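PDB 6YJO: FAD-binding PCMH-type domain-containing protein from Gibberella zeae, which carries a covalently attached FAD and probably acts as an oxidoreductase that, like relatives in its family, oxidises oligosaccharides. Local coordinates for residues A73-V78 with L116-D121; A34-L39 with P69-L74. One frame throughout, in Å; residues are numbered along the deposited sequence.

Interaction 1. Residues A73-V78 with L116-D121; sequences ALPTTV and LVIVVD
In I118, a chi1 of -60° keeps CG1 beside the backbone N, where it runs past the CB of A73, and turns CG2 anti to that N, which brings this methyl against the CG-CD edge of P75. The approach is nearest at the proline's CG, I118 CG2 to P75 CG 3.6 Å, the two side chains lying at about a right angle. L74 and V119 each set a branch anti to their own backbone N; L74 starts off away from the strand, yet its CD1 comes back to within 4.0 Å of CG1 of V119. CD1 of L116 closes the other end, 4.3 Å from the CB of A73.

Beneath these side chains, A73 uses both of its backbone polar groups. Its N donates to V117 O at 2.9 Å, and its O accepts from V119 N at 2.9 Å, the latter the straighter bond (165° against 145° at the hydrogen). The chain then departs: P75 has no N-H to offer, and its CD lies 3.2 Å from V119 O. P75 also touches H80 and I81 of helix 78-90, and I118 touches A84 and V85 of it. Strand 71-73, helix 78-90 and strand 95-98 form a beta-alpha-beta unit, with 116-119 inserted between its two parallel strands, in the FAD-binding PCMH-type domain, where V120, just past the central strand, touches the flavin cofactor.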
ATOM      1  N   ALA A  73       1.505 -22.753  -5.471  1.00 64.20           N
ATOM      2  CA  ALA A  73       2.766 -22.848  -6.191  1.00 63.58           C
ATOM      3  C   ALA A  73       3.811 -21.990  -5.489  1.00 61.97           C
ATOM      4  O   ALA A  73       3.489 -20.980  -4.857  1.00 59.73           O
ATOM      5  CB  ALA A  73       2.611 -22.401  -7.646  1.00 62.07           C
ATOM      6  N   LEU A  74       5.065 -22.421  -5.582  1.00 64.52           N
ATOM      7  CA  LEU A  74       6.202 -21.710  -5.001  1.00 66.02           C
ATOM      8  C   LEU A  74       7.276 -21.581  -6.076  1.00 68.60           C
ATOM      9  O   LEU A  74       8.316 -22.249  -6.022  1.00 71.40           O
ATOM     10  CB  LEU A  74       6.723 -22.438  -3.762  1.00 69.07           C
ATOM     11  CG  LEU A  74       7.887 -21.771  -3.023  1.00 68.33           C
ATOM     12  CD1 LEU A  74       7.534 -20.343  -2.621  1.00 65.97           C
ATOM     13  CD2 LEU A  74       8.286 -22.582  -1.799  1.00 71.21           C
ATOM     14  N   PRO A  75       7.044 -20.737  -7.079  1.00 67.74           N
ATOM     15  CA  PRO A  75       8.009 -20.604  -8.173  1.00 68.91           C
ATOM     16  C   PRO A  75       9.289 -19.919  -7.721  1.00 68.70           C
ATOM     17  O   PRO A  75       9.332 -19.213  -6.712  1.00 69.88           O
ATOM     18  CB  PRO A  75       7.258 -19.743  -9.194  1.00 66.38           C
ATOM     19  CG  PRO A  75       6.338 -18.917  -8.359  1.00 64.88           C
ATOM     20  CD  PRO A  75       5.883 -19.850  -7.267  1.00 66.92           C
ATOM     21  N   THR A  76      10.351 -20.149  -8.496  1.00 68.50           N
ATOM     22  CA  THR A  76      11.576 -19.373  -8.381  1.00 67.24           C
ATOM     23  C   THR A  76      12.021 -18.798  -9.716  1.00 67.03           C
ATOM     24  O   THR A  76      13.018 -18.069  -9.754  1.00 68.06           O
ATOM     25  CB  THR A  76      12.718 -20.221  -7.794  1.00 68.96           C
ATOM     26  OG1 THR A  76      13.105 -21.230  -8.734  1.00 71.43           O
ATOM     27  CG2 THR A  76      12.284 -20.868  -6.485  1.00 69.11           C
ATOM     28  N   THR A  77      11.317 -19.103 -10.806  1.00 65.91           N
ATOM     29  CA  THR A  77      11.615 -18.556 -12.119  1.00 63.56           C
ATOM     30  C   THR A  77      10.333 -18.046 -12.757  1.00 60.83           C
ATOM     31  O   THR A  77       9.224 -18.445 -12.391  1.00 60.04           O
ATOM     32  CB  THR A  77      12.259 -19.592 -13.052  1.00 65.48           C
ATOM     33  OG1 THR A  77      11.318 -20.636 -13.334  1.00 67.03           O
ATOM     34  CG2 THR A  77      13.511 -20.188 -12.422  1.00 67.60           C
ATOM     35  N   VAL A  78      10.507 -17.152 -13.731  1.00 59.47           N
ATOM     36  CA  VAL A  78       9.366 -16.655 -14.494  1.00 58.32           C
ATOM     37  C   VAL A  78       8.642 -17.806 -15.175  1.00 59.35           C
ATOM     38  O   VAL A  78       7.414 -17.779 -15.324  1.00 58.02           O
ATOM     39  CB  VAL A  78       9.830 -15.605 -15.521  1.00 56.41           C
ATOM     40  CG1 VAL A  78       8.629 -14.897 -16.129  1.00 54.86           C
ATOM     41  CG2 VAL A  78      10.792 -14.609 -14.877  1.00 56.56           C
ATOM     42  N   LEU A 116      -5.742 -21.346  -7.142  1.00 62.22           N
ATOM     43  CA  LEU A 116      -4.311 -21.593  -7.222  1.00 61.41           C
ATOM     44  C   LEU A 116      -3.606 -20.320  -6.789  1.00 55.10           C
ATOM     45  O   LEU A 116      -3.863 -19.243  -7.332  1.00 50.00           O
ATOM     46  CB  LEU A 116      -3.884 -21.990  -8.637  1.00 64.68           C
ATOM     47  CG  LEU A 116      -2.370 -21.976  -8.906  1.00 65.52           C
ATOM     48  CD1 LEU A 116      -1.631 -23.034  -8.080  1.00 68.47           C
ATOM     49  CD2 LEU A 116      -2.078 -22.161 -10.389  1.00 65.72           C
ATOM     50  N   VAL A 117      -2.746 -20.431  -5.786  1.00 55.06           N
ATOM     51  CA  VAL A 117      -2.066 -19.278  -5.207  1.00 53.93           C
ATOM     52  C   VAL A 117      -0.578 -19.402  -5.495  1.00 52.01           C
ATOM     53  O   VAL A 117       0.084 -20.319  -4.996  1.00 53.00           O
ATOM     54  CB  VAL A 117      -2.348 -19.157  -3.701  1.00 55.56           C
ATOM     55  CG1 VAL A 117      -1.489 -18.068  -3.089  1.00 54.65           C
ATOM     56  CG2 VAL A 117      -3.823 -18.857  -3.469  1.00 55.01           C
ATOM     57  N   ILE A 118      -0.062 -18.471  -6.290  1.00 51.44           N
ATOM     58  CA  ILE A 118       1.318 -18.481  -6.765  1.00 53.84           C
ATOM     59  C   ILE A 118       2.112 -17.580  -5.824  1.00 56.36           C
ATOM     60  O   ILE A 118       2.026 -16.351  -5.901  1.00 56.18           O
ATOM     61  CB  ILE A 118       1.407 -18.013  -8.222  1.00 53.12           C
ATOM     62  CG1 ILE A 118       0.572 -18.932  -9.127  1.00 54.62           C
ATOM     63  CG2 ILE A 118       2.856 -17.969  -8.698  1.00 53.49           C
ATOM     64  CD1 ILE A 118       0.466 -18.469 -10.571  1.00 54.40           C
ATOM     65  N   VAL A 119       2.878 -18.193  -4.925  1.00 58.97           N
ATOM     66  CA  VAL A 119       3.655 -17.469  -3.924  1.00 58.14           C
ATOM     67  C   VAL A 119       5.011 -17.125  -4.531  1.00 56.81           C
ATOM     68  O   VAL A 119       5.882 -17.988  -4.669  1.00 56.08           O
ATOM     69  CB  VAL A 119       3.815 -18.293  -2.639  1.00 59.30           C
ATOM     70  CG1 VAL A 119       4.789 -17.609  -1.678  1.00 58.40           C
ATOM     71  CG2 VAL A 119       2.462 -18.508  -1.964  1.00 58.86           C
ATOM     72  N   VAL A 120       5.201 -15.852  -4.870  1.00 57.16           N
ATOM     73  CA  VAL A 120       6.423 -15.401  -5.529  1.00 58.66           C
ATOM     74  C   VAL A 120       7.442 -14.955  -4.486  1.00 59.52           C
ATOM     75  O   VAL A 120       8.467 -14.351  -4.823  1.00 57.74           O
ATOM     76  CB  VAL A 120       6.121 -14.268  -6.528  1.00 57.56           C
ATOM     77  CG1 VAL A 120       5.032 -14.693  -7.500  1.00 57.86           C
ATOM     78  CG2 VAL A 120       5.722 -12.987  -5.798  1.00 57.28           C
ATOM     79  N   ASP A 121       7.176 -15.275  -3.216  1.00 63.03           N
ATOM     80  CA  ASP A 121       8.047 -14.838  -2.127  1.00 67.13           C
ATOM     81  C   ASP A 121       9.486 -15.315  -2.312  1.00 65.04           C
ATOM     82  O   ASP A 121      10.421 -14.651  -1.850  1.00 62.18           O
ATOM     83  CB  ASP A 121       7.481 -15.345  -0.796  1.00 75.41           C
ATOM     84  CG  ASP A 121       8.344 -14.968   0.397  1.00 82.91           C
ATOM     85  OD1 ASP A 121       9.151 -14.021   0.283  1.00 84.83           O
ATOM     86  OD2 ASP A 121       8.211 -15.625   1.453  1.00 86.87           O
TER

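Interaction 2. Residues A34-L39 with P69-L74; sequences ALNACL and PAAIAL
N36 and A71 mark the nearest approach of the two backbones, their CA atoms 6.4 Å apart, a spacing that the small alanines of the strand permit. Helix 34-39 and strand 71-73 run in nearly the same direction: the short axes make an angle of 22° and approach to 8.8 Å. L35 and L39, one turn apart on the helix, both face the strand.

A71 is the focus of the packing. Its CB points toward the helix and is met by three residues. From L39, whose CG is anti to the carbonyl carbon (chi1 -67°), CD1 reaches it at 4.0 Å. From L35, CD1 arrives at the same distance, 4.0 Å, and also presses on the neighbouring methyl, A70 CB, at 3.7 Å, so that one leucine methyl bridges two alanines. The third visitor is polar: OD1 of N36 stands 3.6 Å from A71 CB. L39 also packs on A84 and C87 of helix 78-90, and the disulfide from C38 to C87 joins the two helices covalently.

Chemically, the contact rests on methyl-to-methyl packing, and helix and strand share no hydrogen bond here. The amide oxygen of N36, as modelled, is buried by the contact and has no partner, which probably carries some desolvation cost; cohesion probably comes from dispersion and the exclusion of water.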
ATOM      1  N   ALA A  34      -5.834 -32.705  -8.992  1.00 97.84           N
ATOM      2  CA  ALA A  34      -5.858 -32.414 -10.420  1.00100.39           C
ATOM      3  C   ALA A  34      -4.839 -31.335 -10.754  1.00 99.73           C
ATOM      4  O   ALA A  34      -4.002 -31.507 -11.647  1.00103.06           O
ATOM      5  CB  ALA A  34      -7.265 -31.986 -10.844  1.00100.90           C
ATOM      6  N   LEU A  35      -4.898 -30.212 -10.033  1.00 95.95           N
ATOM      7  CA  LEU A  35      -3.884 -29.167 -10.107  1.00 92.05           C
ATOM      8  C   LEU A  35      -2.500 -29.720  -9.806  1.00 90.42           C
ATOM      9  O   LEU A  35      -1.685 -29.895 -10.716  1.00 90.35           O
ATOM     10  CB  LEU A  35      -4.209 -28.037  -9.126  1.00 89.94           C
ATOM     11  CG  LEU A  35      -4.975 -26.820  -9.645  1.00 86.86           C
ATOM     12  CD1 LEU A  35      -5.506 -25.984  -8.491  1.00 84.36           C
ATOM     13  CD2 LEU A  35      -4.073 -25.987 -10.536  1.00 84.64           C
ATOM     14  N   ASN A  36      -2.234 -29.998  -8.527  1.00 90.26           N
ATOM     15  CA  ASN A  36      -0.921 -30.411  -8.036  1.00 90.77           C
ATOM     16  C   ASN A  36      -0.204 -31.343  -9.006  1.00 94.19           C
ATOM     17  O   ASN A  36       1.024 -31.297  -9.125  1.00 94.78           O
ATOM     18  CB  ASN A  36      -1.051 -31.084  -6.666  1.00 91.37           C
ATOM     19  CG  ASN A  36      -0.511 -30.222  -5.536  1.00 90.37           C
ATOM     20  OD1 ASN A  36      -0.327 -29.012  -5.691  1.00 88.79           O
ATOM     21  ND2 ASN A  36      -0.254 -30.844  -4.391  1.00 91.57           N
ATOM     22  N   ALA A  37      -0.959 -32.198  -9.697  1.00 95.04           N
ATOM     23  CA  ALA A  37      -0.357 -33.066 -10.703  1.00 94.21           C
ATOM     24  C   ALA A  37       0.116 -32.261 -11.905  1.00 90.69           C
ATOM     25  O   ALA A  37       1.268 -32.386 -12.333  1.00 90.42           O
ATOM     26  CB  ALA A  37      -1.352 -34.143 -11.127  1.00 96.62           C
ATOM     27  N   CYS A  38      -0.765 -31.424 -12.463  1.00 88.42           N
ATOM     28  CA  CYS A  38      -0.373 -30.543 -13.559  1.00 88.40           C
ATOM     29  C   CYS A  38       0.895 -29.774 -13.212  1.00 86.79           C
ATOM     30  O   CYS A  38       1.838 -29.715 -14.008  1.00 84.95           O
ATOM     31  CB  CYS A  38      -1.513 -29.577 -13.889  1.00 89.46           C
ATOM     32  SG  CYS A  38      -1.217 -28.485 -15.320  1.00 90.52           S
ATOM     33  N   LEU A  39       0.933 -29.184 -12.013  1.00 88.51           N
ATOM     34  CA  LEU A  39       2.082 -28.388 -11.597  1.00 89.43           C
ATOM     35  C   LEU A  39       3.376 -29.184 -11.710  1.00 97.32           C
ATOM     36  O   LEU A  39       4.370 -28.696 -12.254  1.00 98.44           O
ATOM     37  CB  LEU A  39       1.866 -27.892 -10.166  1.00 84.67           C
ATOM     38  CG  LEU A  39       0.739 -26.877  -9.970  1.00 80.17           C
ATOM     39  CD1 LEU A  39       0.377 -26.760  -8.496  1.00 79.19           C
ATOM     40  CD2 LEU A  39       1.135 -25.519 -10.536  1.00 77.18           C
ATOM     41  N   PRO A  69      -6.342 -22.240  -0.305  1.00 69.38           N
ATOM     42  CA  PRO A  69      -6.058 -22.594  -1.701  1.00 70.17           C
ATOM     43  C   PRO A  69      -6.503 -23.976  -2.155  1.00 72.10           C
ATOM     44  O   PRO A  69      -6.634 -24.904  -1.352  1.00 75.90           O
ATOM     45  CB  PRO A  69      -4.523 -22.490  -1.756  1.00 69.48           C
ATOM     46  CG  PRO A  69      -4.115 -21.688  -0.482  1.00 69.17           C
ATOM     47  CD  PRO A  69      -5.393 -21.216   0.145  1.00 69.12           C
ATOM     48  N   ALA A  70      -6.738 -24.108  -3.463  1.00 72.97           N
ATOM     49  CA  ALA A  70      -6.787 -25.422  -4.092  1.00 75.39           C
ATOM     50  C   ALA A  70      -5.383 -25.992  -4.241  1.00 76.87           C
ATOM     51  O   ALA A  70      -5.163 -27.180  -3.984  1.00 78.29           O
ATOM     52  CB  ALA A  70      -7.489 -25.322  -5.447  1.00 72.80           C
ATOM     53  N   ALA A  71      -4.427 -25.151  -4.636  1.00 75.61           N
ATOM     54  CA  ALA A  71      -3.010 -25.475  -4.548  1.00 75.97           C
ATOM     55  C   ALA A  71      -2.225 -24.191  -4.320  1.00 71.20           C
ATOM     56  O   ALA A  71      -2.705 -23.087  -4.591  1.00 69.02           O
ATOM     57  CB  ALA A  71      -2.500 -26.191  -5.805  1.00 77.29           C
ATOM     58  N   ILE A  72      -1.015 -24.354  -3.789  1.00 69.56           N
ATOM     59  CA  ILE A  72      -0.034 -23.281  -3.670  1.00 66.54           C
ATOM     60  C   ILE A  72       1.153 -23.645  -4.549  1.00 66.39           C
ATOM     61  O   ILE A  72       1.738 -24.725  -4.397  1.00 68.68           O
ATOM     62  CB  ILE A  72       0.428 -23.071  -2.219  1.00 67.59           C
ATOM     63  CG1 ILE A  72      -0.726 -22.638  -1.314  1.00 66.71           C
ATOM     64  CG2 ILE A  72       1.540 -22.034  -2.181  1.00 65.66           C
ATOM     65  CD1 ILE A  72      -0.399 -22.785   0.159  1.00 67.38           C
ATOM     66  N   ALA A  73       1.505 -22.753  -5.471  1.00 64.20           N
ATOM     67  CA  ALA A  73       2.766 -22.848  -6.191  1.00 63.58           C
ATOM     68  C   ALA A  73       3.811 -21.990  -5.489  1.00 61.97           C
ATOM     69  O   ALA A  73       3.489 -20.980  -4.857  1.00 59.73           O
ATOM     70  CB  ALA A  73       2.611 -22.401  -7.646  1.00 62.07           C
ATOM     71  N   LEU A  74       5.065 -22.421  -5.582  1.00 64.52           N
ATOM     72  CA  LEU A  74       6.202 -21.710  -5.001  1.00 66.02           C
ATOM     73  C   LEU A  74       7.276 -21.581  -6.076  1.00 68.60           C
ATOM     74  O   LEU A  74       8.316 -22.249  -6.022  1.00 71.40           O
ATOM     75  CB  LEU A  74       6.723 -22.438  -3.762  1.00 69.07           C
ATOM     76  CG  LEU A  74       7.887 -21.771  -3.023  1.00 68.33           C
ATOM     77  CD1 LEU A  74       7.534 -20.343  -2.621  1.00 65.97           C
ATOM     78  CD2 LEU A  74       8.286 -22.582  -1.799  1.00 71.21           C
TER

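Read from the N terminus, helix 34-39 comes first, and interaction 2 closes a loop of 29 residues by returning the chain to it as strand 71-73. The chain then leaves that strand into helix 78-90, and interaction 1 closes the second loop, of 37 residues, when 116-121 adds itself beside the strand. The two loops follow in succession, neither nested nor crossed, and overlap at A73 and L74, which lie in a segment of each interaction. A71 joins them further: its CB faces the N-terminal helix while its backbone O probably accepts a bond from V117 N. Together they tie the N-terminal helix, through an edge strand, to the centre of the three-stranded parallel sheet.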